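Local coordinates for protein putative 6-phosphogluconolactonase (PDB 3LHI) that probably hydrolyses 6-phosphogluconolactone to 6-phosphogluconate, the second step of the oxidative pentose phosphate pathway, at residues H113-Y125 with A162-I176. Residues are numbered along the deposited sequence; the frame is centred on the assembly and turned at random. Where two conformers were deposited one is given.
With EDO (1,2-ethanediol), chain B.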
loop_
_atom_site.group_PDB
_atom_site.type_symbol
_atom_site.label_atom_id
_atom_site.label_comp_id
_atom_site.label_asym_id
_atom_site.label_seq_id
_atom_site.Cartn_x
_atom_site.Cartn_y
_atom_site.Cartn_z
ATOM N N HIS A 113 -13.443 12.717 -11.452
ATOM C CA HIS A 113 -12.446 13.284 -12.332
ATOM C C HIS A 113 -11.108 13.271 -11.617
ATOM O O HIS A 113 -11.033 13.779 -10.524
ATOM C CB HIS A 113 -12.820 14.720 -12.668
ATOM C CG HIS A 113 -14.213 14.866 -13.163
ATOM N ND1 HIS A 113 -14.602 14.441 -14.409
ATOM C CD2 HIS A 113 -15.335 15.268 -12.525
ATOM C CE1 HIS A 113 -15.899 14.641 -14.548
ATOM N NE2 HIS A 113 -16.373 15.131 -13.411
ATOM N N PRO A 114 -10.082 12.685 -12.244
ATOM C CA PRO A 114 -8.835 12.420 -11.506
ATOM C C PRO A 114 -8.269 13.634 -10.757
ATOM O O PRO A 114 -7.812 13.460 -9.641
ATOM C CB PRO A 114 -7.887 11.904 -12.587
ATOM C CG PRO A 114 -8.757 11.167 -13.518
ATOM C CD PRO A 114 -10.060 11.995 -13.568
ATOM N N ASP A 115 -8.275 14.826 -11.341
ATOM C CA ASP A 115 -7.627 15.958 -10.667
ATOM C C ASP A 115 -8.371 16.296 -9.372
ATOM O O ASP A 115 -7.764 16.573 -8.320
ATOM C CB ASP A 115 -7.622 17.218 -11.560
ATOM C CG ASP A 115 -6.675 17.111 -12.727
ATOM O OD1 ASP A 115 -5.830 16.194 -12.737
ATOM O OD2 ASP A 115 -6.762 17.993 -13.619
ATOM N N ALA A 116 -9.695 16.274 -9.453
ATOM C CA ALA A 116 -10.543 16.574 -8.290
ATOM C C ALA A 116 -10.406 15.445 -7.287
ATOM O O ALA A 116 -10.427 15.687 -6.104
ATOM C CB ALA A 116 -12.002 16.745 -8.724
ATOM N N VAL A 117 -10.280 14.203 -7.762
ATOM C CA VAL A 117 -10.104 13.067 -6.860
ATOM C C VAL A 117 -8.788 13.201 -6.057
ATOM O O VAL A 117 -8.758 12.976 -4.852
ATOM C CB VAL A 117 -10.211 11.739 -7.631
ATOM C CG1 VAL A 117 -9.746 10.554 -6.739
ATOM C CG2 VAL A 117 -11.670 11.538 -8.152
ATOM N N VAL A 118 -7.714 13.541 -6.744
ATOM C CA VAL A 118 -6.438 13.716 -6.046
ATOM C C VAL A 118 -6.532 14.839 -5.030
ATOM O O VAL A 118 -6.048 14.725 -3.908
ATOM C CB VAL A 118 -5.253 13.913 -6.982
ATOM C CG1 VAL A 118 -3.990 14.234 -6.161
ATOM C CG2 VAL A 118 -5.046 12.657 -7.806
ATOM N N ASP A 119 -7.184 15.926 -5.400
ATOM C CA ASP A 119 -7.330 17.025 -4.469
ATOM C C ASP A 119 -8.095 16.635 -3.209
ATOM O O ASP A 119 -7.682 16.983 -2.099
ATOM C CB ASP A 119 -7.883 18.252 -5.182
ATOM C CG ASP A 119 -6.789 18.951 -6.046
ATOM O OD1 ASP A 119 -5.524 18.614 -5.995
ATOM O OD2 ASP A 119 -7.209 19.841 -6.779
ATOM N N TYR A 120 -9.176 15.863 -3.371
ATOM C CA TYR A 120 -9.972 15.352 -2.246
ATOM C C TYR A 120 -9.091 14.448 -1.386
ATOM O O TYR A 120 -9.049 14.607 -0.172
ATOM C CB TYR A 120 -11.211 14.589 -2.767
ATOM C CG TYR A 120 -11.985 13.780 -1.752
ATOM C CD1 TYR A 120 -11.657 12.440 -1.511
ATOM C CD2 TYR A 120 -13.033 14.331 -1.060
ATOM C CE1 TYR A 120 -12.357 11.679 -0.582
ATOM C CE2 TYR A 120 -13.735 13.596 -0.131
ATOM C CZ TYR A 120 -13.372 12.258 0.117
ATOM O OH TYR A 120 -14.073 11.490 1.028
ATOM N N ALA A 121 -8.389 13.527 -2.022
ATOM C CA ALA A 121 -7.536 12.581 -1.274
ATOM C C ALA A 121 -6.418 13.312 -0.481
ATOM O O ALA A 121 -6.153 12.981 0.685
ATOM C CB ALA A 121 -6.979 11.528 -2.189
ATOM N N LEU A 122 -5.838 14.343 -1.107
ATOM C CA LEU A 122 -4.774 15.129 -0.450
ATOM C C LEU A 122 -5.271 15.835 0.783
ATOM O O LEU A 122 -4.521 16.010 1.737
ATOM C CB LEU A 122 -4.131 16.116 -1.435
ATOM C CG LEU A 122 -3.144 15.551 -2.478
ATOM C CD1 LEU A 122 -2.880 16.581 -3.608
ATOM C CD2 LEU A 122 -1.861 14.996 -1.853
ATOM N N LYS A 123 -6.529 16.282 0.773
ATOM C CA LYS A 123 -7.149 16.917 1.925
ATOM C C LYS A 123 -7.320 15.989 3.129
ATOM O O LYS A 123 -7.401 16.478 4.250
ATOM C CB LYS A 123 -8.480 17.570 1.578
ATOM C CG LYS A 123 -8.303 18.825 0.743
ATOM C CD LYS A 123 -9.692 19.354 0.335
ATOM C CE LYS A 123 -9.607 20.672 -0.468
ATOM N NZ LYS A 123 -8.497 20.803 -1.485
ATOM N N HIS A 124 -7.424 14.659 2.895
ATOM C CA HIS A 124 -7.614 13.705 3.975
ATOM C C HIS A 124 -6.320 12.988 4.383
ATOM O O HIS A 124 -6.231 12.368 5.443
ATOM C CB HIS A 124 -8.643 12.673 3.525
ATOM C CG HIS A 124 -10.007 13.233 3.339
ATOM N ND1 HIS A 124 -10.973 13.159 4.315
ATOM C CD2 HIS A 124 -10.556 13.919 2.311
ATOM C CE1 HIS A 124 -12.070 13.773 3.894
ATOM N NE2 HIS A 124 -11.852 14.215 2.668
ATOM N N TYR A 125 -5.321 13.028 3.518
ATOM C CA TYR A 125 -4.100 12.269 3.707
ATOM C C TYR A 125 -3.340 12.601 4.986
ATOM O O TYR A 125 -3.139 13.779 5.336
ATOM C CB TYR A 125 -3.141 12.510 2.538
ATOM C CG TYR A 125 -1.813 11.829 2.653
ATOM C CD1 TYR A 125 -1.638 10.552 2.168
ATOM C CD2 TYR A 125 -0.716 12.451 3.229
ATOM C CE1 TYR A 125 -0.464 9.907 2.255
ATOM C CE2 TYR A 125 0.496 11.828 3.311
ATOM C CZ TYR A 125 0.655 10.557 2.806
ATOM O OH TYR A 125 1.877 9.928 2.853
ATOM N N ALA A 162 2.339 13.998 -1.515
ATOM C CA ALA A 162 2.157 12.631 -1.062
ATOM C C ALA A 162 1.443 11.718 -2.067
ATOM O O ALA A 162 1.628 10.498 -1.985
ATOM C CB ALA A 162 1.384 12.618 0.245
ATOM N N LEU A 163 0.556 12.287 -2.884
ATOM C CA LEU A 163 -0.317 11.481 -3.738
ATOM C C LEU A 163 -0.247 12.036 -5.150
ATOM O O LEU A 163 -0.093 13.264 -5.349
ATOM C CB LEU A 163 -1.777 11.509 -3.262
ATOM C CG LEU A 163 -2.022 10.964 -1.869
ATOM C CD1 LEU A 163 -3.500 11.154 -1.422
ATOM C CD2 LEU A 163 -1.627 9.486 -1.730
ATOM N N VAL A 164 -0.375 11.149 -6.119
ATOM C CA VAL A 164 -0.204 11.458 -7.548
ATOM C C VAL A 164 -1.241 10.640 -8.369
ATOM O O VAL A 164 -1.471 9.468 -8.086
ATOM C CB VAL A 164 1.242 11.116 -8.024
ATOM C CG1 VAL A 164 1.566 9.641 -7.748
ATOM C CG2 VAL A 164 1.442 11.478 -9.514
ATOM N N HIS A 165 -1.833 11.272 -9.383
ATOM C CA HIS A 165 -2.641 10.571 -10.393
ATOM C C HIS A 165 -1.719 9.875 -11.361
ATOM O O HIS A 165 -0.853 10.499 -11.962
ATOM C CB HIS A 165 -3.508 11.594 -11.118
ATOM C CG HIS A 165 -4.150 11.090 -12.369
ATOM N ND1 HIS A 165 -4.317 11.905 -13.480
ATOM C CD2 HIS A 165 -4.575 9.855 -12.724
ATOM C CE1 HIS A 165 -4.905 11.178 -14.423
ATOM N NE2 HIS A 165 -5.034 9.932 -14.002
ATOM N N THR A 166 -1.915 8.586 -11.565
ATOM C CA THR A 166 -1.159 7.833 -12.542
ATOM C C THR A 166 -2.111 7.084 -13.493
ATOM O O THR A 166 -3.249 6.741 -13.157
ATOM C CB THR A 166 -0.154 6.857 -11.967
ATOM O OG1 THR A 166 -0.882 5.825 -11.295
ATOM C CG2 THR A 166 0.808 7.522 -10.980
ATOM N N THR A 167 -1.649 6.911 -14.721
ATOM C CA THR A 167 -2.310 6.112 -15.750
ATOM C C THR A 167 -1.426 4.875 -15.964
ATOM O O THR A 167 -0.268 4.974 -16.380
ATOM C CB THR A 167 -2.406 6.913 -17.085
ATOM O OG1 THR A 167 -3.085 8.125 -16.862
ATOM C CG2 THR A 167 -3.105 6.056 -18.166
ATOM N N PRO A 168 -1.939 3.644 -15.661
ATOM C CA PRO A 168 -1.052 2.510 -15.673
ATOM C C PRO A 168 -0.524 2.105 -17.058
ATOM O O PRO A 168 0.553 1.518 -17.125
ATOM C CB PRO A 168 -1.919 1.396 -15.085
ATOM C CG PRO A 168 -2.856 2.087 -14.186
ATOM C CD PRO A 168 -3.206 3.352 -14.933
ATOM N N VAL A 169 -1.370 2.324 -18.066
ATOM C CA VAL A 169 -1.131 1.993 -19.481
ATOM C C VAL A 169 -1.330 0.509 -19.716
ATOM O O VAL A 169 -2.039 0.114 -20.666
ATOM C CB VAL A 169 0.253 2.486 -20.003
ATOM C CG1 VAL A 169 0.401 2.140 -21.537
ATOM C CG2 VAL A 169 0.376 3.998 -19.809
ATOM N N THR A 170 -0.716 -0.327 -18.889
ATOM C CA THR A 170 -0.765 -1.767 -19.025
ATOM C C THR A 170 -1.837 -2.468 -18.169
ATOM O O THR A 170 -1.918 -3.671 -18.163
ATOM C CB THR A 170 0.588 -2.396 -18.691
ATOM O OG1 THR A 170 0.922 -2.029 -17.340
ATOM C CG2 THR A 170 1.748 -1.919 -19.641
ATOM N N ALA A 171 -2.576 -1.690 -17.409
ATOM C CA ALA A 171 -3.631 -2.179 -16.482
ATOM C C ALA A 171 -4.736 -1.146 -16.497
ATOM O O ALA A 171 -4.512 0.028 -16.817
ATOM C CB ALA A 171 -3.041 -2.391 -15.062
ATOM N N PRO A 172 -5.968 -1.535 -16.116
ATOM C CA PRO A 172 -7.080 -0.620 -16.217
ATOM C C PRO A 172 -7.197 0.381 -15.074
ATOM O O PRO A 172 -6.734 0.110 -13.969
ATOM C CB PRO A 172 -8.296 -1.550 -16.228
ATOM C CG PRO A 172 -7.872 -2.682 -15.451
ATOM C CD PRO A 172 -6.422 -2.913 -15.816
ATOM N N HIS A 173 -7.915 1.445 -15.365
ATOM C CA HIS A 173 -8.383 2.468 -14.468
ATOM C C HIS A 173 -7.279 3.488 -14.145
ATOM O O HIS A 173 -6.163 3.140 -13.829
ATOM C CB HIS A 173 -8.944 1.922 -13.152
ATOM C CG HIS A 173 -9.971 0.852 -13.319
ATOM N ND1 HIS A 173 -11.139 1.061 -14.046
ATOM C CD2 HIS A 173 -10.013 -0.431 -12.867
ATOM C CE1 HIS A 173 -11.860 -0.062 -13.993
ATOM N NE2 HIS A 173 -11.192 -0.984 -13.315
ATOM N N GLU A 174 -7.646 4.745 -14.194
ATOM C CA GLU A 174 -6.806 5.805 -13.639
ATOM C C GLU A 174 -6.643 5.505 -12.168
ATOM O O GLU A 174 -7.538 4.933 -11.534
ATOM C CB GLU A 174 -7.448 7.176 -13.855
ATOM C CG GLU A 174 -7.753 7.512 -15.288
ATOM C CD GLU A 174 -6.544 7.431 -16.178
ATOM O OE1 GLU A 174 -5.457 7.910 -15.773
ATOM O OE2 GLU A 174 -6.643 6.903 -17.333
ATOM N N ARG A 175 -5.504 5.913 -11.616
ATOM C CA ARG A 175 -5.155 5.610 -10.244
ATOM C C ARG A 175 -4.770 6.846 -9.460
ATOM O O ARG A 175 -4.263 7.850 -10.037
ATOM C CB ARG A 175 -3.923 4.689 -10.213
ATOM C CG ARG A 175 -3.991 3.464 -11.103
ATOM C CD ARG A 175 -5.136 2.558 -10.736
ATOM N NE ARG A 175 -5.213 1.350 -11.578
ATOM C CZ ARG A 175 -4.598 0.218 -11.322
ATOM N NH1 ARG A 175 -3.858 0.057 -10.213
ATOM N NH2 ARG A 175 -4.783 -0.814 -12.145
ATOM N N ILE A 176 -4.878 6.721 -8.153
ATOM C CA ILE A 176 -4.267 7.653 -7.236
ATOM C C ILE A 176 -3.294 6.826 -6.400
ATOM O O ILE A 176 -3.697 5.809 -5.828
ATOM C CB ILE A 176 -5.314 8.469 -6.416
ATOM C CG1 ILE A 176 -4.612 9.397 -5.422
ATOM C CG2 ILE A 176 -6.368 7.573 -5.738
ATOM C CD1 ILE A 176 -5.591 10.221 -4.621
HETATM C C1 EDO B . -2.202 -3.231 -22.475
HETATM O O1 EDO B . -3.392 -2.441 -22.611
HETATM C C2 EDO B . -2.504 -4.248 -21.396
HETATM O O2 EDO B . -1.327 -4.727 -20.725
#
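Two CH-pi contacts bracket this interface, one at each end of helix 114-124: Pro114 CB stands over the imidazole of His165, and Ala162 CB lies over a face of the Tyr125 ring. Between them the helix runs antiparallel to strand 163-166, at an axis angle of 160° and with their axes approaching to 8.4 Å. It packs on one face of the beta hairpin formed by strands 163-166 and 175-178, at the antiparallel margin of the mixed alpha/beta sheet of the glucosamine-6-phosphate isomerase/6-phosphogluconolactonase family; strand 175-178 also pairs with strand 63-71.

At the helix N terminus, Pro114 CB is 3.6 Å from the His165 ring centroid and only 8° off its normal, nearly central over the face. CG anti to the backbone N (chi1 167°) places the His165 imidazole beneath Pro114. Its orientation is further fixed by NE2, which donates to Glu174 OE1 at 2.7 Å, close to the ring plane and on the anti side of the carboxylate; the hydroxyl of Thr167 donates to the same oxygen through its syn lone pair. Glu174 CG makes a loose contact with Pro114 CG.

The middle of the interface is aliphatic. Val118 CG2 meets His165 CB at 3.8 Å. One helical turn later, Leu163 CD1 reaches Ala121 CB at 3.6 Å, while the side chains of Leu122 and Leu163 run past each other in opposite directions, with Leu122 CD2 against Leu163 CB. The Leu163 backbone N buried here has no hydrogen-bond partner in the model.

Beyond the helix, Tyr125 also rests on Met178, which Leu163 touches too. Leu163 CD2 approaches Tyr125 CD1 obliquely at 4.0 Å, whereas Ala162 CB sits toward the rim of the ring, 3.3 Å from Tyr125 CE2.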